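Local coordinates for protein ATP-dependent RNA helicase HrpB (Escherichia coli, PDB 6EUD) that hydrolyses ATP to ADP and phosphate as a bacterial DEAH/RHA-type RNA helicase that binds single-stranded RNA, at residues A[19-30]-A[168-179]; A[53-64]-A[97-107]. All blocks are in the same frame, centred on the assembly; numbering follows the deposited sequence.

Contact 1: A[19-30]-A[168-179]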
loop_
_atom_site.group_PDB
_atom_site.type_symbol
_atom_site.label_atom_id
_atom_site.label_comp_id
_atom_site.label_asym_id
_atom_site.label_seq_id
_atom_site.Cartn_x
_atom_site.Cartn_y
_atom_site.Cartn_z
ATOM N N ALA A 19 -0.727 29.395 -23.925
ATOM C CA ALA A 19 -0.528 28.898 -22.562
ATOM C C ALA A 19 0.850 28.262 -22.400
ATOM O O ALA A 19 1.481 28.366 -21.342
ATOM C CB ALA A 19 -1.615 27.891 -22.192
ATOM N N LEU A 20 1.305 27.595 -23.457
ATOM C CA LEU A 20 2.597 26.927 -23.452
ATOM C C LEU A 20 3.723 27.917 -23.140
ATOM O O LEU A 20 4.583 27.650 -22.296
ATOM C CB LEU A 20 2.833 26.237 -24.800
ATOM C CG LEU A 20 3.445 24.839 -24.718
ATOM C CD1 LEU A 20 2.841 24.054 -23.570
ATOM C CD2 LEU A 20 3.224 24.114 -26.026
ATOM N N ASP A 21 3.680 29.069 -23.807
ATOM C CA ASP A 21 4.682 30.116 -23.651
ATOM C C ASP A 21 4.307 31.112 -22.549
ATOM O O ASP A 21 4.671 32.285 -22.615
ATOM C CB ASP A 21 4.870 30.867 -24.977
ATOM C CG ASP A 21 4.983 29.934 -26.179
ATOM O OD1 ASP A 21 5.548 28.831 -26.044
ATOM O OD2 ASP A 21 4.498 30.311 -27.267
ATOM N N CYS A 22 3.568 30.644 -21.547
ATOM C CA CYS A 22 3.089 31.500 -20.460
ATOM C C CYS A 22 3.303 30.870 -19.090
ATOM O O CYS A 22 3.613 31.565 -18.118
ATOM C CB CYS A 22 1.600 31.815 -20.643
ATOM S SG CYS A 22 0.830 32.673 -19.242
ATOM N N ALA A 23 3.131 29.552 -19.020
ATOM C CA ALA A 23 3.193 28.838 -17.754
ATOM C C ALA A 23 4.201 27.681 -17.772
ATOM O O ALA A 23 4.533 27.144 -18.833
ATOM C CB ALA A 23 1.800 28.328 -17.386
ATOM N N PRO A 24 4.704 27.308 -16.585
ATOM C CA PRO A 24 5.581 26.139 -16.442
ATOM C C PRO A 24 4.838 24.796 -16.622
ATOM O O PRO A 24 5.468 23.803 -16.994
ATOM C CB PRO A 24 6.126 26.285 -15.015
ATOM C CG PRO A 24 5.116 27.103 -14.301
ATOM C CD PRO A 24 4.567 28.053 -15.320
ATOM N N GLN A 25 3.533 24.760 -16.365
ATOM C CA GLN A 25 2.755 23.558 -16.656
ATOM C C GLN A 25 1.500 23.910 -17.464
ATOM O O GLN A 25 0.839 24.921 -17.213
ATOM C CB GLN A 25 2.361 22.823 -15.367
ATOM C CG GLN A 25 3.523 22.416 -14.497
ATOM C CD GLN A 25 4.043 23.581 -13.671
ATOM O OE1 GLN A 25 3.289 24.486 -13.305
ATOM N NE2 GLN A 25 5.344 23.590 -13.420
ATOM N N VAL A 26 1.187 23.073 -18.446
ATOM C CA VAL A 26 -0.038 23.217 -19.213
ATOM C C VAL A 26 -0.804 21.900 -19.235
ATOM O O VAL A 26 -0.251 20.864 -19.593
ATOM C CB VAL A 26 0.245 23.660 -20.650
ATOM C CG1 VAL A 26 -1.035 23.642 -21.461
ATOM C CG2 VAL A 26 0.859 25.044 -20.658
ATOM N N LEU A 27 -2.073 21.944 -18.845
ATOM C CA LEU A 27 -2.920 20.755 -18.853
ATOM C C LEU A 27 -3.829 20.706 -20.093
ATOM O O LEU A 27 -4.615 21.627 -20.340
ATOM C CB LEU A 27 -3.754 20.708 -17.572
ATOM C CG LEU A 27 -4.888 19.680 -17.508
ATOM C CD1 LEU A 27 -4.388 18.255 -17.772
ATOM C CD2 LEU A 27 -5.623 19.758 -16.172
ATOM N N LEU A 28 -3.704 19.640 -20.883
ATOM C CA LEU A 28 -4.540 19.469 -22.073
ATOM C C LEU A 28 -5.475 18.269 -21.960
ATOM O O LEU A 28 -5.057 17.151 -21.650
ATOM C CB LEU A 28 -3.688 19.314 -23.335
ATOM C CG LEU A 28 -4.488 18.931 -24.590
ATOM C CD1 LEU A 28 -5.316 20.098 -25.149
ATOM C CD2 LEU A 28 -3.595 18.342 -25.654
ATOM N N SER A 29 -6.748 18.529 -22.224
ATOM C CA SER A 29 -7.784 17.513 -22.232
ATOM C C SER A 29 -8.388 17.400 -23.641
ATOM O O SER A 29 -8.754 18.404 -24.252
ATOM C CB SER A 29 -8.847 17.858 -21.193
ATOM O OG SER A 29 -9.948 16.985 -21.281
ATOM N N ALA A 30 -8.459 16.176 -24.155
ATOM C CA ALA A 30 -8.943 15.917 -25.508
ATOM C C ALA A 30 -9.204 14.426 -25.695
ATOM O O ALA A 30 -8.429 13.607 -25.202
ATOM C CB ALA A 30 -7.938 16.410 -26.539
ATOM N N GLN A 168 -5.558 20.400 -10.900
ATOM C CA GLN A 168 -5.422 21.852 -10.733
ATOM C C GLN A 168 -5.420 22.228 -9.259
ATOM O O GLN A 168 -4.972 23.310 -8.893
ATOM C CB GLN A 168 -6.541 22.627 -11.439
ATOM C CG GLN A 168 -6.924 22.158 -12.834
ATOM C CD GLN A 168 -7.738 20.909 -12.752
ATOM O OE1 GLN A 168 -7.584 20.172 -11.794
ATOM N NE2 GLN A 168 -8.638 20.680 -13.707
ATOM N N GLN A 169 -5.956 21.355 -8.412
ATOM C CA GLN A 169 -5.838 21.569 -6.977
ATOM C C GLN A 169 -4.367 21.460 -6.572
ATOM O O GLN A 169 -3.931 22.116 -5.627
ATOM C CB GLN A 169 -6.702 20.576 -6.195
ATOM C CG GLN A 169 -8.200 20.776 -6.381
ATOM C CD GLN A 169 -9.031 19.730 -5.652
ATOM O OE1 GLN A 169 -8.509 18.719 -5.179
ATOM N NE2 GLN A 169 -10.339 19.952 -5.595
ATOM N N MET A 170 -3.607 20.635 -7.294
ATOM C CA MET A 170 -2.159 20.593 -7.126
ATOM C C MET A 170 -1.508 21.739 -7.908
ATOM O O MET A 170 -0.511 22.314 -7.473
ATOM C CB MET A 170 -1.586 19.243 -7.579
ATOM C CG MET A 170 -0.124 19.051 -7.188
ATOM S SD MET A 170 0.671 17.564 -7.848
ATOM C CE MET A 170 0.789 17.985 -9.578
ATOM N N LEU A 171 -2.089 22.069 -9.058
ATOM C CA LEU A 171 -1.537 23.089 -9.945
ATOM C C LEU A 171 -2.550 24.172 -10.328
ATOM O O LEU A 171 -3.023 24.209 -11.463
ATOM C CB LEU A 171 -0.997 22.429 -11.213
ATOM C CG LEU A 171 -0.013 21.289 -10.983
ATOM C CD1 LEU A 171 0.358 20.600 -12.289
ATOM C CD2 LEU A 171 1.219 21.839 -10.279
ATOM N N PRO A 172 -2.884 25.065 -9.386
ATOM C CA PRO A 172 -3.858 26.127 -9.689
ATOM C C PRO A 172 -3.350 27.147 -10.718
ATOM O O PRO A 172 -4.151 27.823 -11.363
ATOM C CB PRO A 172 -4.083 26.796 -8.327
ATOM C CG PRO A 172 -3.627 25.783 -7.310
ATOM C CD PRO A 172 -2.492 25.063 -7.966
ATOM N N GLU A 173 -2.032 27.243 -10.861
ATOM C CA GLU A 173 -1.401 28.180 -11.787
ATOM C C GLU A 173 -1.386 27.637 -13.208
ATOM O O GLU A 173 -0.876 28.285 -14.123
ATOM C CB GLU A 173 0.038 28.476 -11.353
ATOM C CG GLU A 173 0.983 27.268 -11.471
ATOM C CD GLU A 173 0.751 26.200 -10.403
ATOM O OE1 GLU A 173 0.049 26.480 -9.406
ATOM O OE2 GLU A 173 1.258 25.072 -10.572
ATOM N N ALA A 174 -1.934 26.439 -13.385
ATOM C CA ALA A 174 -1.789 25.723 -14.641
ATOM C C ALA A 174 -2.984 25.914 -15.557
ATOM O O ALA A 174 -4.107 25.557 -15.202
ATOM C CB ALA A 174 -1.566 24.256 -14.377
ATOM N N PRO A 175 -2.740 26.480 -16.750
ATOM C CA PRO A 175 -3.769 26.698 -17.771
ATOM C C PRO A 175 -4.392 25.395 -18.235
ATOM O O PRO A 175 -3.678 24.501 -18.696
ATOM C CB PRO A 175 -3.000 27.365 -18.915
ATOM C CG PRO A 175 -1.824 27.986 -18.266
ATOM C CD PRO A 175 -1.445 27.053 -17.151
ATOM N N VAL A 176 -5.708 25.290 -18.105
ATOM C CA VAL A 176 -6.431 24.128 -18.602
ATOM C C VAL A 176 -6.909 24.399 -20.026
ATOM O O VAL A 176 -7.583 25.392 -20.292
ATOM C CB VAL A 176 -7.627 23.768 -17.701
ATOM C CG1 VAL A 176 -8.295 22.477 -18.190
ATOM C CG2 VAL A 176 -7.171 23.645 -16.246
ATOM N N VAL A 177 -6.544 23.513 -20.942
ATOM C CA VAL A 177 -6.867 23.693 -22.346
ATOM C C VAL A 177 -7.709 22.523 -22.833
ATOM O O VAL A 177 -7.227 21.402 -22.908
ATOM C CB VAL A 177 -5.588 23.823 -23.189
ATOM C CG1 VAL A 177 -5.911 23.780 -24.666
ATOM C CG2 VAL A 177 -4.844 25.109 -22.830
ATOM N N ILE A 178 -8.969 22.785 -23.158
ATOM C CA ILE A 178 -9.917 21.707 -23.439
ATOM C C ILE A 178 -10.293 21.567 -24.912
ATOM O O ILE A 178 -10.809 22.493 -25.535
ATOM C CB ILE A 178 -11.224 21.883 -22.641
ATOM C CG1 ILE A 178 -10.926 21.889 -21.140
ATOM C CG2 ILE A 178 -12.201 20.768 -23.000
ATOM C CD1 ILE A 178 -12.139 21.996 -20.253
ATOM N N SER A 179 -10.031 20.391 -25.457
ATOM C CA SER A 179 -10.560 20.022 -26.750
ATOM C C SER A 179 -11.671 19.004 -26.542
ATOM O O SER A 179 -11.468 17.983 -25.889
ATOM C CB SER A 179 -9.456 19.453 -27.636
ATOM O OG SER A 179 -9.980 18.699 -28.716
#
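Pro175 sets one rim of its ring against two alanines at the end of helix 13-20 and in the turn that follows it. Its CB lies 3.6 Å from Ala19 CB, while CD meets Ala23 CB at 3.5 Å, with CG touching both methyls. Further along, Leu28 and Val177 share a sheet face, on which Val177 also meets Glu15 and Leu16 of helix 13-20. A chi1 of 172° swings Leu28 CG to the far side from the main-chain nitrogen, and the side chain leans across to its neighbour: CD1 packs obliquely on Val177 CG1 at 3.8 Å and also passes 3.2 Å from Val177 O. On the other face, Leu27 CD2 faces Val176 CG2.

Backbone hydrogen bonds form a parallel ladder in which Leu27 and Ser29 each donate and accept. Leu27 N reaches Pro175 O at 3.0 Å, and Leu27 O takes Val177 N, so this pair of bonds flanks Val176. Ser29 repeats the pattern round Ile178, its N-H aimed almost straight (171°) at Val177 O and its carbonyl taking Ser179 N at 2.7 Å. This is the edge of the RecA-like ATP-binding domain: strand 176-178 closes the sheet, and strand 26-29, paired on its other side with strand 154-159, delivers the chain to the P-loop. Just past the last bridge, Ala30, the first residue of the predicted ATP site, still lies beside Ser179, CB to CB 3.6 Å.

Polar side chains look mostly elsewhere. Ser29 OG has its strongest partner in Leu162 O, with Thr161 O competing for the single hydroxyl proton. Gln25 bends at chi2 and gives NE2 to Gln146 OE1; its OE1 ends 3.5 Å from Glu173 OE2, two acceptors without a bond, the amide and carboxylate planes turned 83° apart.

Contact 2: A[53-64]-A[97-107]; sequences KIILLEPRRLAA and TRLEVVTEGVL
Thr103 has chi1 at -179°, OG1 trans to N, which carries the hydroxyl to Glu58 O at 2.9 Å and leaves CG2 between the backbone N and the carbonyl carbon, 3.7 Å from Ala64 CB. One side chain thus ties together the ends of two parallel strands of the RecA-like domain, 53-57 and 99-102, where they run into PRRLAA and TEGVL, which match helicase motifs Ia and Ib and, as in relatives, probably line the RNA path. Replacing Thr103 by an alanine is likely to leave Glu58 O without this hydroxyl donor and to open a gap beside the Ala64 methyl.

Aliphatic groups fill most of the interior. The Leu99 side chain slants across Ile54, CD2 to CB 3.6 Å, and Leu56 and Val101 run side by side on the same face. On the opposite face, Ile55 CG2 meets Val102 CG2 at 3.8 Å. Glu100 lies alongside Ile55 with its chain extended, and its OE1 is held in a salt bridge to Arg86 of the next strand.

A second salt bridge lies nearer the surface. Arg61 NH1 stands 3.1 Å from Glu104 OE1, a pairing of charges alone, because the oxygen sits well out of the guanidinium plane; the carboxylate also lies against Arg61 CD, and its OE2 accepts from Arg88 N.

In the ladder, most donors approach their carbonyls nearly head-on. Val102 N departs from this, reaching Leu56 O at 2.9 Å from 40° above the carbonyl plane.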
loop_
_atom_site.group_PDB
_atom_site.type_symbol
_atom_site.label_atom_id
_atom_site.label_comp_id
_atom_site.label_asym_id
_atom_site.label_seq_id
_atom_site.Cartn_x
_atom_site.Cartn_y
_atom_site.Cartn_z
ATOM N N LYS A 53 14.647 19.720 -27.357
ATOM C CA LYS A 53 14.028 18.406 -27.493
ATOM C C LYS A 53 12.679 18.333 -26.778
ATOM O O LYS A 53 12.411 19.111 -25.867
ATOM C CB LYS A 53 14.965 17.333 -26.944
ATOM C CG LYS A 53 15.472 16.368 -27.995
ATOM C CD LYS A 53 16.931 16.056 -27.729
ATOM C CE LYS A 53 17.422 14.868 -28.552
ATOM N NZ LYS A 53 16.933 14.926 -29.949
ATOM N N ILE A 54 11.828 17.406 -27.210
ATOM C CA ILE A 54 10.552 17.140 -26.546
ATOM C C ILE A 54 10.432 15.660 -26.225
ATOM O O ILE A 54 10.652 14.818 -27.096
ATOM C CB ILE A 54 9.349 17.541 -27.412
ATOM C CG1 ILE A 54 9.459 19.000 -27.853
ATOM C CG2 ILE A 54 8.047 17.280 -26.663
ATOM C CD1 ILE A 54 8.368 19.419 -28.820
ATOM N N ILE A 55 10.091 15.339 -24.980
ATOM C CA ILE A 55 9.919 13.945 -24.586
ATOM C C ILE A 55 8.440 13.607 -24.442
ATOM O O ILE A 55 7.677 14.366 -23.829
ATOM C CB ILE A 55 10.628 13.624 -23.266
ATOM C CG1 ILE A 55 12.066 14.154 -23.261
ATOM C CG2 ILE A 55 10.621 12.124 -23.030
ATOM C CD1 ILE A 55 12.991 13.449 -24.216
ATOM N N LEU A 56 8.042 12.469 -25.012
ATOM C CA LEU A 56 6.656 12.023 -24.963
ATOM C C LEU A 56 6.540 10.666 -24.282
ATOM O O LEU A 56 6.836 9.629 -24.899
ATOM C CB LEU A 56 6.068 11.951 -26.370
ATOM C CG LEU A 56 4.610 11.507 -26.477
ATOM C CD1 LEU A 56 3.706 12.462 -25.711
ATOM C CD2 LEU A 56 4.190 11.416 -27.929
ATOM N N LEU A 57 6.110 10.683 -23.014
ATOM C CA LEU A 57 5.925 9.462 -22.220
ATOM C C LEU A 57 4.632 8.765 -22.593
ATOM O O LEU A 57 3.582 9.401 -22.656
ATOM C CB LEU A 57 5.919 9.770 -20.717
ATOM C CG LEU A 57 5.613 8.570 -19.798
ATOM C CD1 LEU A 57 6.700 7.514 -19.919
ATOM C CD2 LEU A 57 5.435 8.980 -18.335
ATOM N N GLU A 58 4.711 7.459 -22.832
ATOM C CA GLU A 58 3.526 6.650 -23.095
ATOM C C GLU A 58 3.436 5.530 -22.061
ATOM O O GLU A 58 4.453 5.002 -21.639
ATOM C CB GLU A 58 3.569 6.088 -24.518
ATOM C CG GLU A 58 3.573 7.159 -25.614
ATOM C CD GLU A 58 2.257 7.920 -25.709
ATOM O OE1 GLU A 58 1.217 7.344 -25.324
ATOM O OE2 GLU A 58 2.262 9.086 -26.174
ATOM N N PRO A 59 2.212 5.159 -21.655
ATOM C CA PRO A 59 2.019 4.246 -20.519
ATOM C C PRO A 59 2.503 2.825 -20.782
ATOM O O PRO A 59 3.013 2.199 -19.869
ATOM C CB PRO A 59 0.508 4.257 -20.316
ATOM C CG PRO A 59 -0.044 4.557 -21.696
ATOM C CD PRO A 59 0.946 5.479 -22.342
ATOM N N ARG A 60 2.339 2.308 -21.991
ATOM C CA ARG A 60 2.850 0.972 -22.286
ATOM C C ARG A 60 3.673 0.936 -23.554
ATOM O O ARG A 60 3.658 1.884 -24.341
ATOM C CB ARG A 60 1.717 -0.036 -22.403
ATOM C CG ARG A 60 1.065 -0.393 -21.081
ATOM C CD ARG A 60 -0.351 -0.872 -21.334
ATOM N NE ARG A 60 -1.084 0.105 -22.136
ATOM C CZ ARG A 60 -1.822 1.084 -21.622
ATOM N NH1 ARG A 60 -1.938 1.205 -20.305
ATOM N NH2 ARG A 60 -2.450 1.936 -22.422
ATOM N N ARG A 61 4.377 -0.174 -23.746
ATOM C CA ARG A 61 5.250 -0.354 -24.898
ATOM C C ARG A 61 4.477 -0.262 -26.211
ATOM O O ARG A 61 4.945 0.324 -27.188
ATOM C CB ARG A 61 5.960 -1.706 -24.811
ATOM C CG ARG A 61 7.248 -1.826 -25.617
ATOM C CD ARG A 61 7.825 -3.210 -25.444
ATOM N NE ARG A 61 6.754 -4.159 -25.146
ATOM C CZ ARG A 61 6.840 -5.143 -24.255
ATOM N NH1 ARG A 61 7.957 -5.321 -23.559
ATOM N NH2 ARG A 61 5.806 -5.953 -24.059
ATOM N N LEU A 62 3.275 -0.824 -26.226
ATOM C CA LEU A 62 2.509 -0.928 -27.466
ATOM C C LEU A 62 1.992 0.424 -27.911
ATOM O O LEU A 62 1.961 0.724 -29.101
ATOM C CB LEU A 62 1.349 -1.903 -27.291
ATOM C CG LEU A 62 1.615 -3.023 -26.283
ATOM C CD1 LEU A 62 0.324 -3.757 -25.990
ATOM C CD2 LEU A 62 2.685 -3.988 -26.795
ATOM N N ALA A 63 1.587 1.234 -26.942
ATOM C CA ALA A 63 1.137 2.585 -27.225
ATOM C C ALA A 63 2.277 3.413 -27.793
ATOM O O ALA A 63 2.094 4.173 -28.749
ATOM C CB ALA A 63 0.587 3.243 -25.956
ATOM N N ALA A 64 3.453 3.240 -27.194
ATOM C CA ALA A 64 4.606 4.104 -27.433
ATOM C C ALA A 64 5.119 4.035 -28.856
ATOM O O ALA A 64 5.621 5.031 -29.383
ATOM C CB ALA A 64 5.735 3.758 -26.470
ATOM N N THR A 97 17.233 13.219 -33.910
ATOM C CA THR A 97 15.911 13.356 -33.307
ATOM C C THR A 97 15.670 14.681 -32.585
ATOM O O THR A 97 16.610 15.390 -32.233
ATOM C CB THR A 97 15.690 12.176 -32.324
ATOM O OG1 THR A 97 16.167 10.965 -32.927
ATOM C CG2 THR A 97 14.234 11.996 -32.037
ATOM N N ARG A 98 14.404 15.023 -32.380
ATOM C CA ARG A 98 14.062 16.145 -31.522
ATOM C C ARG A 98 12.875 15.756 -30.650
ATOM O O ARG A 98 12.584 16.404 -29.646
ATOM C CB ARG A 98 13.775 17.395 -32.355
ATOM C CG ARG A 98 15.038 18.074 -32.874
ATOM C CD ARG A 98 14.699 19.351 -33.595
ATOM N NE ARG A 98 13.848 20.196 -32.765
ATOM C CZ ARG A 98 13.233 21.291 -33.196
ATOM N NH1 ARG A 98 13.372 21.676 -34.460
ATOM N NH2 ARG A 98 12.473 21.994 -32.365
ATOM N N LEU A 99 12.215 14.669 -31.035
ATOM C CA LEU A 99 11.036 14.180 -30.337
ATOM C C LEU A 99 11.210 12.700 -30.033
ATOM O O LEU A 99 11.203 11.866 -30.941
ATOM C CB LEU A 99 9.777 14.423 -31.182
ATOM C CG LEU A 99 8.366 14.168 -30.639
ATOM C CD1 LEU A 99 7.961 12.706 -30.775
ATOM C CD2 LEU A 99 8.246 14.624 -29.205
ATOM N N GLU A 100 11.374 12.379 -28.756
ATOM C CA GLU A 100 11.527 10.994 -28.337
ATOM C C GLU A 100 10.255 10.513 -27.634
ATOM O O GLU A 100 9.672 11.232 -26.822
ATOM C CB GLU A 100 12.756 10.846 -27.436
ATOM C CG GLU A 100 14.064 11.184 -28.143
ATOM C CD GLU A 100 15.297 11.027 -27.256
ATOM O OE1 GLU A 100 15.138 10.810 -26.038
ATOM O OE2 GLU A 100 16.433 11.121 -27.779
ATOM N N VAL A 101 9.819 9.303 -27.974
ATOM C CA VAL A 101 8.619 8.718 -27.386
ATOM C C VAL A 101 9.017 7.554 -26.492
ATOM O O VAL A 101 9.287 6.460 -26.973
ATOM C CB VAL A 101 7.622 8.224 -28.461
ATOM C CG1 VAL A 101 6.321 7.770 -27.811
ATOM C CG2 VAL A 101 7.350 9.321 -29.489
ATOM N N VAL A 102 9.034 7.796 -25.186
ATOM C CA VAL A 102 9.587 6.840 -24.234
ATOM C C VAL A 102 8.507 6.116 -23.430
ATOM O O VAL A 102 7.355 6.556 -23.380
ATOM C CB VAL A 102 10.555 7.547 -23.265
ATOM C CG1 VAL A 102 11.635 8.282 -24.049
ATOM C CG2 VAL A 102 9.801 8.521 -22.368
ATOM N N THR A 103 8.896 5.004 -22.806
ATOM C CA THR A 103 8.012 4.210 -21.951
ATOM C C THR A 103 8.781 3.224 -21.081
ATOM O O THR A 103 10.001 3.140 -21.162
ATOM C CB THR A 103 7.017 3.397 -22.759
ATOM O OG1 THR A 103 6.173 2.663 -21.860
ATOM C CG2 THR A 103 7.767 2.412 -23.645
ATOM N N GLU A 104 8.051 2.466 -20.266
ATOM C CA GLU A 104 8.631 1.433 -19.404
ATOM C C GLU A 104 9.744 1.933 -18.472
ATOM O O GLU A 104 10.793 1.289 -18.353
ATOM C CB GLU A 104 9.173 0.285 -20.256
ATOM C CG GLU A 104 8.095 -0.489 -20.973
ATOM C CD GLU A 104 8.648 -1.579 -21.863
ATOM O OE1 GLU A 104 8.031 -2.659 -21.894
ATOM O OE2 GLU A 104 9.688 -1.361 -22.526
ATOM N N GLY A 105 9.507 3.070 -17.819
ATOM C CA GLY A 105 10.441 3.614 -16.845
ATOM C C GLY A 105 11.616 4.366 -17.440
ATOM O O GLY A 105 12.471 4.849 -16.695
ATOM N N VAL A 106 11.669 4.467 -18.770
ATOM C CA VAL A 106 12.784 5.142 -19.436
ATOM C C VAL A 106 12.881 6.617 -19.014
ATOM O O VAL A 106 13.969 7.122 -18.742
ATOM C CB VAL A 106 12.669 5.045 -20.976
ATOM C CG1 VAL A 106 13.567 6.070 -21.659
ATOM C CG2 VAL A 106 12.998 3.634 -21.456
ATOM N N LEU A 107 11.745 7.302 -18.940
ATOM C CA LEU A 107 11.759 8.699 -18.527
ATOM C C LEU A 107 12.385 8.850 -17.144
ATOM O O LEU A 107 13.164 9.777 -16.889
ATOM C CB LEU A 107 10.352 9.273 -18.541
ATOM C CG LEU A 107 10.223 10.728 -18.094
ATOM C CD1 LEU A 107 11.246 11.602 -18.802
ATOM C CD2 LEU A 107 8.809 11.257 -18.355
#

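How the contacts relate
Contacts 1 and 2 show how one mostly parallel sheet serves different ends in its middle and at its border. Strands 120-125 and 154-159 lie between them, the centres of the two contacts are about 21 Å apart, and contact 2 is nested in the chain loop that contact 1 closes. Contact 2 is the more buried, its strands both flanked by others and its branched aliphatic side chains packed on both faces; contact 1 involves an outermost strand and adds alanines and a proline to its leucines and valines. Contact 1 leads into the predicted ATP-binding P-loop, contact 2 into segments that probably face RNA, where a threonine hydroxyl and a salt bridge supplement the backbone pairing.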